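Local coordinates for protein cysteine desulfurase (Fervidobacterium islandicum, PDB 6A6E) that probably releases sulfur from cysteine, leaving alanine, as a pyridoxal-phosphate-dependent desulfurase of the SufS type that supplies the Suf sulfur pathway, at residues Ile107-Ala115 with Pro139-Phe149; Val222-Phe232 with Val245-Leu256. All coordinates share one frame; numbering follows the deposited sequence. Where two conformers were deposited one is given.

Contact 1 of 2, residues Ile107-Ala115 with Pro139-Phe149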
loop_
_atom_site.group_PDB
_atom_site.type_symbol
_atom_site.label_atom_id
_atom_site.label_comp_id
_atom_site.label_asym_id
_atom_site.label_seq_id
_atom_site.Cartn_x
_atom_site.Cartn_y
_atom_site.Cartn_z
ATOM N N ILE A 107 8.249 7.759 5.823
ATOM C CA ILE A 107 9.578 8.065 6.302
ATOM C C ILE A 107 10.609 7.659 5.263
ATOM O O ILE A 107 11.591 8.382 4.995
ATOM C CB ILE A 107 9.925 7.442 7.689
ATOM C CG1 ILE A 107 8.998 7.934 8.814
ATOM C CG2 ILE A 107 11.364 7.758 8.109
ATOM C CD1 ILE A 107 9.221 9.378 9.165
ATOM N N ASN A 108 10.449 6.469 4.706
ATOM C CA ASN A 108 11.406 6.037 3.678
ATOM C C ASN A 108 11.403 7.001 2.477
ATOM O O ASN A 108 12.467 7.289 1.914
ATOM C CB ASN A 108 11.121 4.601 3.217
ATOM C CG ASN A 108 11.658 3.564 4.179
ATOM O OD1 ASN A 108 12.818 3.122 4.041
ATOM N ND2 ASN A 108 10.848 3.181 5.188
ATOM N N PHE A 109 10.212 7.464 2.088
ATOM C CA PHE A 109 10.022 8.404 1.003
ATOM C C PHE A 109 10.885 9.663 1.304
ATOM O O PHE A 109 11.654 10.150 0.444
ATOM C CB PHE A 109 8.536 8.686 0.904
ATOM C CG PHE A 109 8.109 9.790 -0.026
ATOM C CD1 PHE A 109 8.688 11.062 -0.011
ATOM C CD2 PHE A 109 6.979 9.599 -0.806
ATOM C CE1 PHE A 109 8.227 12.083 -0.838
ATOM C CE2 PHE A 109 6.500 10.619 -1.631
ATOM C CZ PHE A 109 7.154 11.856 -1.658
ATOM N N LEU A 110 10.797 10.160 2.526
ATOM C CA LEU A 110 11.516 11.398 2.880
ATOM C C LEU A 110 13.040 11.229 2.841
ATOM O O LEU A 110 13.715 12.073 2.273
ATOM C CB LEU A 110 11.027 11.937 4.227
ATOM C CG LEU A 110 9.606 12.431 4.152
ATOM C CD1 LEU A 110 9.072 12.841 5.499
ATOM C CD2 LEU A 110 9.532 13.641 3.207
ATOM N N VAL A 111 13.568 10.177 3.442
ATOM C CA VAL A 111 15.002 10.003 3.486
ATOM C C VAL A 111 15.560 9.940 2.064
ATOM O O VAL A 111 16.533 10.660 1.734
ATOM C CB VAL A 111 15.478 8.674 4.174
ATOM C CG1 VAL A 111 17.002 8.653 4.210
ATOM C CG2 VAL A 111 14.951 8.528 5.554
ATOM N N ASN A 112 14.963 9.068 1.242
ATOM C CA ASN A 112 15.404 8.896 -0.103
ATOM C C ASN A 112 15.187 10.161 -0.936
ATOM O O ASN A 112 16.096 10.520 -1.762
ATOM C CB ASN A 112 14.761 7.690 -0.824
ATOM C CG ASN A 112 15.210 6.391 -0.290
ATOM O OD1 ASN A 112 16.262 5.879 -0.699
ATOM N ND2 ASN A 112 14.398 5.796 0.647
ATOM N N SER A 113 14.013 10.785 -0.846
ATOM C CA SER A 113 13.785 11.975 -1.643
ATOM C C SER A 113 14.701 13.136 -1.158
ATOM O O SER A 113 15.233 13.863 -1.983
ATOM C CB SER A 113 12.335 12.459 -1.668
ATOM O OG SER A 113 11.512 11.439 -2.316
ATOM N N LEU A 114 14.867 13.330 0.142
ATOM C CA LEU A 114 15.790 14.419 0.582
ATOM C C LEU A 114 17.223 14.225 0.030
ATOM O O LEU A 114 17.854 15.201 -0.390
ATOM C CB LEU A 114 15.751 14.634 2.065
ATOM C CG LEU A 114 14.387 15.146 2.560
ATOM C CD1 LEU A 114 14.264 14.864 4.028
ATOM C CD2 LEU A 114 14.023 16.586 2.282
ATOM N N ALA A 115 17.713 13.001 -0.010
ATOM C CA ALA A 115 19.061 12.738 -0.505
ATOM C C ALA A 115 19.171 12.915 -2.035
ATOM O O ALA A 115 20.131 13.483 -2.555
ATOM C CB ALA A 115 19.496 11.337 -0.128
ATOM N N PRO A 139 15.505 3.647 8.837
ATOM C CA PRO A 139 15.886 4.180 7.534
ATOM C C PRO A 139 17.090 5.149 7.597
ATOM O O PRO A 139 17.969 5.100 6.752
ATOM C CB PRO A 139 14.626 4.923 7.051
ATOM C CG PRO A 139 13.492 4.415 7.856
ATOM C CD PRO A 139 14.092 3.928 9.163
ATOM N N TRP A 140 17.090 6.032 8.585
ATOM C CA TRP A 140 18.168 6.993 8.775
ATOM C C TRP A 140 19.509 6.281 9.030
ATOM O O TRP A 140 20.461 6.538 8.352
ATOM C CB TRP A 140 17.835 7.946 9.938
ATOM C CG TRP A 140 16.527 8.688 9.784
ATOM C CD1 TRP A 140 15.400 8.506 10.536
ATOM C CD2 TRP A 140 16.223 9.744 8.877
ATOM N NE1 TRP A 140 14.394 9.322 10.092
ATOM C CE2 TRP A 140 14.900 10.134 9.117
ATOM C CE3 TRP A 140 16.938 10.404 7.885
ATOM C CZ2 TRP A 140 14.274 11.130 8.371
ATOM C CZ3 TRP A 140 16.338 11.411 7.202
ATOM C CH2 TRP A 140 15.025 11.760 7.446
ATOM N N VAL A 141 19.534 5.324 9.945
ATOM C CA VAL A 141 20.781 4.667 10.321
ATOM C C VAL A 141 21.294 3.830 9.162
ATOM O O VAL A 141 22.462 3.948 8.771
ATOM C CB VAL A 141 20.577 3.792 11.537
ATOM C CG1 VAL A 141 21.760 2.886 11.778
ATOM C CG2 VAL A 141 20.212 4.657 12.747
ATOM N N ARG A 142 20.435 3.042 8.518
ATOM C CA ARG A 142 20.896 2.271 7.373
ATOM C C ARG A 142 21.243 3.123 6.144
ATOM O O ARG A 142 22.288 2.917 5.498
ATOM C CB ARG A 142 19.888 1.208 6.937
ATOM C CG ARG A 142 20.419 0.306 5.789
ATOM C CD ARG A 142 21.692 -0.436 6.216
ATOM N NE ARG A 142 22.101 -1.435 5.261
ATOM C CZ ARG A 142 23.027 -2.373 5.504
ATOM N NH1 ARG A 142 23.723 -2.401 6.639
ATOM N NH2 ARG A 142 23.249 -3.309 4.606
ATOM N N LEU A 143 20.383 4.060 5.772
ATOM C CA LEU A 143 20.707 4.840 4.616
ATOM C C LEU A 143 21.904 5.815 4.789
ATOM O O LEU A 143 22.525 6.191 3.759
ATOM C CB LEU A 143 19.515 5.518 3.975
ATOM C CG LEU A 143 18.467 4.594 3.320
ATOM C CD1 LEU A 143 17.225 5.410 3.057
ATOM C CD2 LEU A 143 18.964 3.954 2.058
ATOM N N SER A 144 22.278 6.129 6.040
ATOM C CA SER A 144 23.518 6.935 6.280
ATOM C C SER A 144 24.740 6.204 5.670
ATOM O O SER A 144 25.640 6.840 5.135
ATOM C CB SER A 144 23.720 7.233 7.743
ATOM O OG SER A 144 24.101 6.069 8.479
ATOM N N LYS A 145 24.692 4.874 5.641
ATOM C CA LYS A 145 25.766 4.079 5.051
ATOM C C LYS A 145 25.821 4.172 3.533
ATOM O O LYS A 145 26.847 3.904 3.003
ATOM C CB LYS A 145 25.684 2.632 5.467
ATOM C CG LYS A 145 25.415 2.428 6.952
ATOM C CD LYS A 145 26.612 2.686 7.849
ATOM C CE LYS A 145 26.183 2.894 9.292
ATOM N NZ LYS A 145 25.543 1.734 9.995
ATOM N N PHE A 146 24.752 4.569 2.841
ATOM C CA PHE A 146 24.739 4.696 1.384
ATOM C C PHE A 146 24.905 6.143 0.961
ATOM O O PHE A 146 25.460 6.401 -0.090
ATOM C CB PHE A 146 23.427 4.129 0.729
ATOM C CG PHE A 146 23.295 2.628 0.827
ATOM C CD1 PHE A 146 22.824 2.047 1.974
ATOM C CD2 PHE A 146 23.709 1.811 -0.200
ATOM C CE1 PHE A 146 22.746 0.679 2.125
ATOM C CE2 PHE A 146 23.640 0.417 -0.072
ATOM C CZ PHE A 146 23.165 -0.142 1.093
ATOM N N TYR A 147 24.340 7.093 1.702
ATOM C CA TYR A 147 24.373 8.453 1.262
ATOM C C TYR A 147 25.413 9.311 2.028
ATOM O O TYR A 147 25.645 10.430 1.628
ATOM C CB TYR A 147 22.993 9.096 1.325
ATOM C CG TYR A 147 21.882 8.530 0.404
ATOM C CD1 TYR A 147 21.932 8.615 -1.002
ATOM C CD2 TYR A 147 20.753 7.967 0.967
ATOM C CE1 TYR A 147 20.882 8.109 -1.786
ATOM C CE2 TYR A 147 19.722 7.491 0.209
ATOM C CZ TYR A 147 19.769 7.534 -1.163
ATOM O OH TYR A 147 18.635 7.006 -1.823
ATOM N N GLY A 148 25.971 8.800 3.118
ATOM C CA GLY A 148 27.022 9.471 3.893
ATOM C C GLY A 148 26.655 10.481 4.983
ATOM O O GLY A 148 27.568 11.067 5.606
ATOM N N PHE A 149 25.357 10.724 5.241
ATOM C CA PHE A 149 24.999 11.724 6.264
ATOM C C PHE A 149 25.262 11.067 7.599
ATOM O O PHE A 149 25.491 9.879 7.636
ATOM C CB PHE A 149 23.554 12.233 6.143
ATOM C CG PHE A 149 22.512 11.135 6.070
ATOM C CD1 PHE A 149 21.960 10.633 7.215
ATOM C CD2 PHE A 149 22.107 10.615 4.854
ATOM C CE1 PHE A 149 20.993 9.644 7.176
ATOM C CE2 PHE A 149 21.100 9.637 4.795
ATOM C CZ PHE A 149 20.575 9.141 5.956
#
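From Asn108 beside Pro139 to Ala115 beside Tyr147, two helix segments run side by side in the same direction. The axes of 107-115 and 139-147 come within 10.3 Å, and their directions differ by 26°. Both helices belong to the layer packed on the mixed seven-stranded sheet of the large domain, as in fold type I pyridoxal-phosphate enzymes. Ile107 and Trp140 both rest on Ile208 of strand 206-210.

The two methyls of Val111 meet different neighbours: CG1 touches Leu143 and Phe149, CG2 touches Trp140 and Pro139. CG1 stands anti to the backbone N (chi1 -177°), which sends it to Leu143 CD1 at 3.4 Å, a tight carbon pair. CG2 lies over one face of the Trp140 indole, a CH-pi contact 3.5 Å from the centroid of the six-membered ring. Ile107 CG2 meets Trp140 NE1 at 3.9 Å; that N-H is bonded to Asn136. The Pro139 ring lies against Ile107 CG2 and the Asn108 amide. Asn108 ND2 itself is bonded to Thr104 and to Tyr261 of the second subunit. Phe149 follows Gly148, whose phi is positive.

Asn112 provides the polar link. Its ND2 donates to Asn108 O at 2.8 Å, while its own backbone N reaches the same oxygen from the opposite face of the carbonyl. The ND2 bond holds the amide turned so that OD1 accepts from Tyr147 OH at 2.9 Å, at the edge of the ring. The Tyr147 ring stands steeply to that amide. Over the middle of one ring face sits Ala115 CB, 3.6 Å from the centroid and 5° off the normal.

Contact 2 of 2, residues Val222-Phe232 with Val245-Leu256. With GOL (glycerol), chain K.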
loop_
_atom_site.group_PDB
_atom_site.type_symbol
_atom_site.label_atom_id
_atom_site.label_comp_id
_atom_site.label_asym_id
_atom_site.label_seq_id
_atom_site.Cartn_x
_atom_site.Cartn_y
_atom_site.Cartn_z
ATOM N N VAL A 222 -1.310 21.494 11.058
ATOM C CA VAL A 222 0.083 21.504 10.571
ATOM C C VAL A 222 0.640 22.925 10.423
ATOM O O VAL A 222 1.869 23.121 10.420
ATOM C CB VAL A 222 0.234 20.700 9.234
ATOM C CG1 VAL A 222 -0.036 19.212 9.500
ATOM C CG2 VAL A 222 -0.700 21.216 8.142
ATOM N N LYS A 223 -0.244 23.890 10.241
ATOM C CA LYS A 223 0.159 25.303 10.110
ATOM C C LYS A 223 0.558 25.927 11.426
ATOM O O LYS A 223 1.544 26.647 11.486
ATOM C CB LYS A 223 -0.955 26.141 9.489
ATOM C CG LYS A 223 -1.395 25.683 8.102
ATOM C CD LYS A 223 -0.488 26.161 6.959
ATOM C CE LYS A 223 0.904 25.514 6.976
ATOM N NZ LYS A 223 1.800 25.798 5.804
ATOM N N LYS A 224 -0.186 25.632 12.483
ATOM C CA LYS A 224 0.228 25.997 13.831
ATOM C C LYS A 224 1.515 25.352 14.269
ATOM O O LYS A 224 2.381 26.000 14.868
ATOM C CB LYS A 224 -0.833 25.598 14.830
ATOM C CG LYS A 224 -1.990 26.521 14.781
ATOM C CD LYS A 224 -3.061 26.161 15.811
ATOM C CE LYS A 224 -4.151 27.209 15.669
ATOM N NZ LYS A 224 -5.251 26.822 16.589
ATOM N N LEU A 225 1.652 24.057 14.010
ATOM C CA LEU A 225 2.891 23.361 14.415
ATOM C C LEU A 225 4.056 23.840 13.551
ATOM O O LEU A 225 5.209 23.822 14.013
ATOM C CB LEU A 225 2.761 21.833 14.312
ATOM C CG LEU A 225 1.689 21.205 15.158
ATOM C CD1 LEU A 225 1.602 19.717 14.833
ATOM C CD2 LEU A 225 1.997 21.461 16.628
ATOM N N ASP A 226 3.750 24.257 12.312
ATOM C CA ASP A 226 4.768 24.693 11.339
ATOM C C ASP A 226 5.814 23.620 10.956
ATOM O O ASP A 226 6.968 23.913 10.557
ATOM C CB ASP A 226 5.479 25.956 11.835
ATOM C CG ASP A 226 6.212 26.686 10.688
ATOM O OD1 ASP A 226 5.730 26.647 9.533
ATOM O OD2 ASP A 226 7.284 27.272 10.908
ATOM N N VAL A 227 5.402 22.361 11.074
ATOM C CA VAL A 227 6.214 21.267 10.596
ATOM C C VAL A 227 6.364 21.335 9.103
ATOM O O VAL A 227 5.495 21.811 8.392
ATOM C CB VAL A 227 5.621 19.867 10.963
ATOM C CG1 VAL A 227 5.561 19.661 12.454
ATOM C CG2 VAL A 227 4.253 19.632 10.385
ATOM N N ASP A 228 7.482 20.828 8.605
ATOM C CA ASP A 228 7.683 20.677 7.174
ATOM C C ASP A 228 7.005 19.448 6.568
ATOM O O ASP A 228 6.497 19.522 5.451
ATOM C CB ASP A 228 9.161 20.679 6.937
ATOM C CG ASP A 228 9.806 22.070 7.401
ATOM O OD1 ASP A 228 9.220 23.113 7.094
ATOM O OD2 ASP A 228 10.792 22.073 8.137
ATOM N N PHE A 229 7.052 18.342 7.277
ATOM C CA PHE A 229 6.441 17.108 6.859
ATOM C C PHE A 229 5.851 16.454 8.088
ATOM O O PHE A 229 6.426 16.567 9.192
ATOM C CB PHE A 229 7.454 16.138 6.208
ATOM C CG PHE A 229 8.101 16.667 4.978
ATOM C CD1 PHE A 229 7.447 16.632 3.771
ATOM C CD2 PHE A 229 9.326 17.309 5.068
ATOM C CE1 PHE A 229 7.996 17.181 2.659
ATOM C CE2 PHE A 229 9.906 17.834 3.932
ATOM C CZ PHE A 229 9.243 17.781 2.725
ATOM N N LEU A 230 4.708 15.776 7.881
ATOM C CA LEU A 230 4.105 14.887 8.871
ATOM C C LEU A 230 3.604 13.578 8.185
ATOM O O LEU A 230 3.017 13.624 7.106
ATOM C CB LEU A 230 2.927 15.571 9.548
ATOM C CG LEU A 230 2.271 14.832 10.724
ATOM C CD1 LEU A 230 2.274 15.662 11.978
ATOM C CD2 LEU A 230 0.832 14.486 10.400
ATOM N N VAL A 231 3.758 12.449 8.874
ATOM C CA VAL A 231 3.281 11.172 8.386
ATOM C C VAL A 231 2.381 10.473 9.416
ATOM O O VAL A 231 2.627 10.578 10.610
ATOM C CB VAL A 231 4.455 10.274 8.019
ATOM C CG1 VAL A 231 5.240 10.856 6.830
ATOM C CG2 VAL A 231 5.400 10.019 9.193
ATOM N N PHE A 232 1.395 9.706 8.959
ATOM C CA PHE A 232 0.661 8.834 9.844
ATOM C C PHE A 232 0.041 7.658 9.055
ATOM O O PHE A 232 0.043 7.680 7.811
ATOM C CB PHE A 232 -0.391 9.659 10.663
ATOM C CG PHE A 232 -1.596 10.168 9.865
ATOM C CD1 PHE A 232 -1.596 11.426 9.270
ATOM C CD2 PHE A 232 -2.755 9.407 9.788
ATOM C CE1 PHE A 232 -2.704 11.882 8.563
ATOM C CE2 PHE A 232 -3.848 9.857 9.104
ATOM C CZ PHE A 232 -3.833 11.125 8.502
ATOM N N VAL A 245 -0.692 8.584 4.987
ATOM C CA VAL A 245 -0.675 9.961 4.573
ATOM C C VAL A 245 0.664 10.564 4.777
ATOM O O VAL A 245 1.339 10.356 5.821
ATOM C CB VAL A 245 -1.709 10.805 5.374
ATOM C CG1 VAL A 245 -1.567 12.299 5.046
ATOM C CG2 VAL A 245 -3.083 10.329 5.014
ATOM N N LEU A 246 1.072 11.338 3.785
ATOM C CA LEU A 246 2.255 12.220 3.942
ATOM C C LEU A 246 1.803 13.610 3.626
ATOM O O LEU A 246 1.280 13.878 2.505
ATOM C CB LEU A 246 3.383 11.826 3.019
ATOM C CG LEU A 246 4.535 12.827 2.794
ATOM C CD1 LEU A 246 5.389 12.826 3.985
ATOM C CD2 LEU A 246 5.402 12.291 1.689
ATOM N N TYR A 247 2.031 14.495 4.586
ATOM C CA TYR A 247 1.771 15.929 4.439
ATOM C C TYR A 247 3.089 16.564 4.220
ATOM O O TYR A 247 4.019 16.215 4.899
ATOM C CB TYR A 247 1.149 16.602 5.690
ATOM C CG TYR A 247 1.354 18.137 5.735
ATOM C CD1 TYR A 247 0.600 19.027 4.935
ATOM C CD2 TYR A 247 2.362 18.687 6.507
ATOM C CE1 TYR A 247 0.864 20.389 4.961
ATOM C CE2 TYR A 247 2.616 20.063 6.552
ATOM C CZ TYR A 247 1.843 20.892 5.781
ATOM O OH TYR A 247 2.121 22.218 5.840
ATOM N N GLY A 248 3.194 17.491 3.278
ATOM C CA GLY A 248 4.335 18.380 3.229
ATOM C C GLY A 248 3.964 19.773 2.770
ATOM O O GLY A 248 3.048 19.950 1.925
ATOM N N LYS A 249 4.708 20.764 3.277
ATOM C CA LYS A 249 4.622 22.138 2.765
ATOM C C LYS A 249 4.757 22.199 1.287
ATOM O O LYS A 249 5.710 21.673 0.736
ATOM C CB LYS A 249 5.718 23.030 3.370
ATOM C CG LYS A 249 5.477 23.327 4.823
ATOM C CD LYS A 249 6.400 24.442 5.327
ATOM C CE LYS A 249 6.025 24.792 6.760
ATOM N NZ LYS A 249 7.207 25.353 7.435
ATOM N N LYS A 250 3.793 22.839 0.642
ATOM C CA LYS A 250 3.756 22.928 -0.822
ATOM C C LYS A 250 5.087 23.393 -1.405
ATOM O O LYS A 250 5.647 22.796 -2.339
ATOM C CB LYS A 250 2.665 23.900 -1.179
ATOM C CG LYS A 250 2.527 24.162 -2.653
ATOM C CD LYS A 250 1.327 25.035 -2.911
ATOM C CE LYS A 250 1.196 25.321 -4.400
ATOM N NZ LYS A 250 1.846 26.619 -4.698
ATOM N N ALA A 251 5.671 24.443 -0.825
ATOM C CA ALA A 251 6.951 24.988 -1.339
ATOM C C ALA A 251 8.055 23.987 -1.247
ATOM O O ALA A 251 8.995 24.018 -2.045
ATOM C CB ALA A 251 7.359 26.261 -0.546
ATOM N N LEU A 252 8.014 23.100 -0.248
ATOM C CA LEU A 252 9.075 22.098 -0.156
ATOM C C LEU A 252 8.821 20.916 -1.111
ATOM O O LEU A 252 9.759 20.411 -1.729
ATOM C CB LEU A 252 9.254 21.565 1.247
ATOM C CG LEU A 252 9.533 22.611 2.312
ATOM C CD1 LEU A 252 9.454 21.983 3.680
ATOM C CD2 LEU A 252 10.900 23.275 2.141
ATOM N N LEU A 253 7.585 20.442 -1.170
ATOM C CA LEU A 253 7.220 19.343 -2.062
ATOM C C LEU A 253 7.557 19.707 -3.504
ATOM O O LEU A 253 7.956 18.845 -4.275
ATOM C CB LEU A 253 5.722 19.083 -1.992
ATOM C CG LEU A 253 5.186 18.365 -0.750
ATOM C CD1 LEU A 253 3.687 18.328 -0.805
ATOM C CD2 LEU A 253 5.766 16.970 -0.584
ATOM N N GLU A 254 7.383 20.970 -3.887
ATOM C CA GLU A 254 7.672 21.381 -5.252
ATOM C C GLU A 254 9.123 21.224 -5.660
ATOM O O GLU A 254 9.381 21.179 -6.850
ATOM C CB GLU A 254 7.250 22.829 -5.529
ATOM C CG GLU A 254 5.764 22.995 -5.751
ATOM C CD GLU A 254 5.276 24.432 -5.543
ATOM O OE1 GLU A 254 6.034 25.314 -5.045
ATOM O OE2 GLU A 254 4.097 24.693 -5.846
ATOM N N GLN A 255 10.041 21.149 -4.713
ATOM C CA GLN A 255 11.458 21.012 -5.002
ATOM C C GLN A 255 11.992 19.560 -4.808
ATOM O O GLN A 255 13.202 19.279 -5.005
ATOM C CB GLN A 255 12.239 22.015 -4.114
ATOM C CG GLN A 255 11.839 23.489 -4.337
ATOM C CD GLN A 255 11.982 23.911 -5.794
ATOM O OE1 GLN A 255 11.026 24.308 -6.438
ATOM N NE2 GLN A 255 13.178 23.772 -6.321
ATOM N N LEU A 256 11.101 18.621 -4.460
ATOM C CA LEU A 256 11.583 17.303 -4.049
ATOM C C LEU A 256 11.552 16.393 -5.230
ATOM O O LEU A 256 10.526 16.386 -5.931
ATOM C CB LEU A 256 10.664 16.685 -3.002
ATOM C CG LEU A 256 10.816 16.797 -1.522
ATOM C CD1 LEU A 256 9.839 15.768 -0.898
ATOM C CD2 LEU A 256 12.250 16.557 -1.066
HETATM C C1 GOL K . 11.318 25.764 7.651
HETATM O O1 GOL K . 10.079 25.577 6.959
HETATM C C2 GOL K . 12.561 25.320 6.867
HETATM O O2 GOL K . 13.663 25.276 7.774
HETATM C C3 GOL K . 12.423 23.933 6.248
HETATM O O3 GOL K . 13.068 23.821 4.969
HETATM O O HOH W 1 3.342 23.117 8.050
#
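Lys249 NZ is gripped by two carboxylates. It forms salt bridges with Asp226 OD1 at 2.9 Å and Asp228 OD1 at 3.0 Å. The first oxygen is met from above the carboxylate plane, the second nearly along its C-O bond. CG of Lys249 stands anti to its carbonyl carbon (chi1 -71°); from there the chain runs out straight, CE passing Val227 O, and brings NZ to the two aspartates. A glycerol, probably from the crystallisation liquor, adds O1 to the group: it accepts from Lys249 NZ and donates to Asp228 OD1. The other oxygen of Asp228 is held by Arg199 and Leu207 N. A methionine in place of Lys249 would probably leave Asp226 and Asp228 without the positive charge they share.

The site lies at the open end of an antiparallel beta hairpin, strands 229-232 and 245-248. Leu230 and Tyr247 form a hydrogen-bonded pair, with Tyr247 N to Leu230 O at 2.8 Å and almost straight (177°). Beside it, Phe229 CD1 lies 3.6 Å from Gly248 CA, where a CB would clash with the ring. On the other face of the hairpin, Val222 CG2 sits over the Tyr247 ring, 3.7 Å from its centroid. Tyr247 OH donates to a water at 2.7 Å, and that water donates to Val222 O at 2.8 Å. The water thus ties helix 222-225 to the strand. Two acidic groups around one amine would be expected to keep Lys249 protonated.

Overall arrangement
The two contacts have centres 18 Å apart and meet through helix 103-116. Its 107-115 segment packs on helix 138-147 in contact 1, and in contact 2 on the hairpin and on the turn closing at Leu256. Leu110 CD2 touches Phe229 CD1 at 3.7 Å and Phe109 CE1 touches Leu246 CD2 at 3.8 Å, both on the hairpin; at the turn, Leu114 CD2 touches Leu256 CD2 at 3.8 Å. Nearer the cofactor, Ile107 CD1 meets Val231 CG2 at 3.9 Å; each of these side chains is about 7 Å from pyridoxal phosphate. The same helix brings Thr103 and Thr104 to the cofactor pocket; strand 229-233 brings Ser233, and the connection after it His235 and Lys236. Contact 1 also borders the second subunit, unlike contact 2.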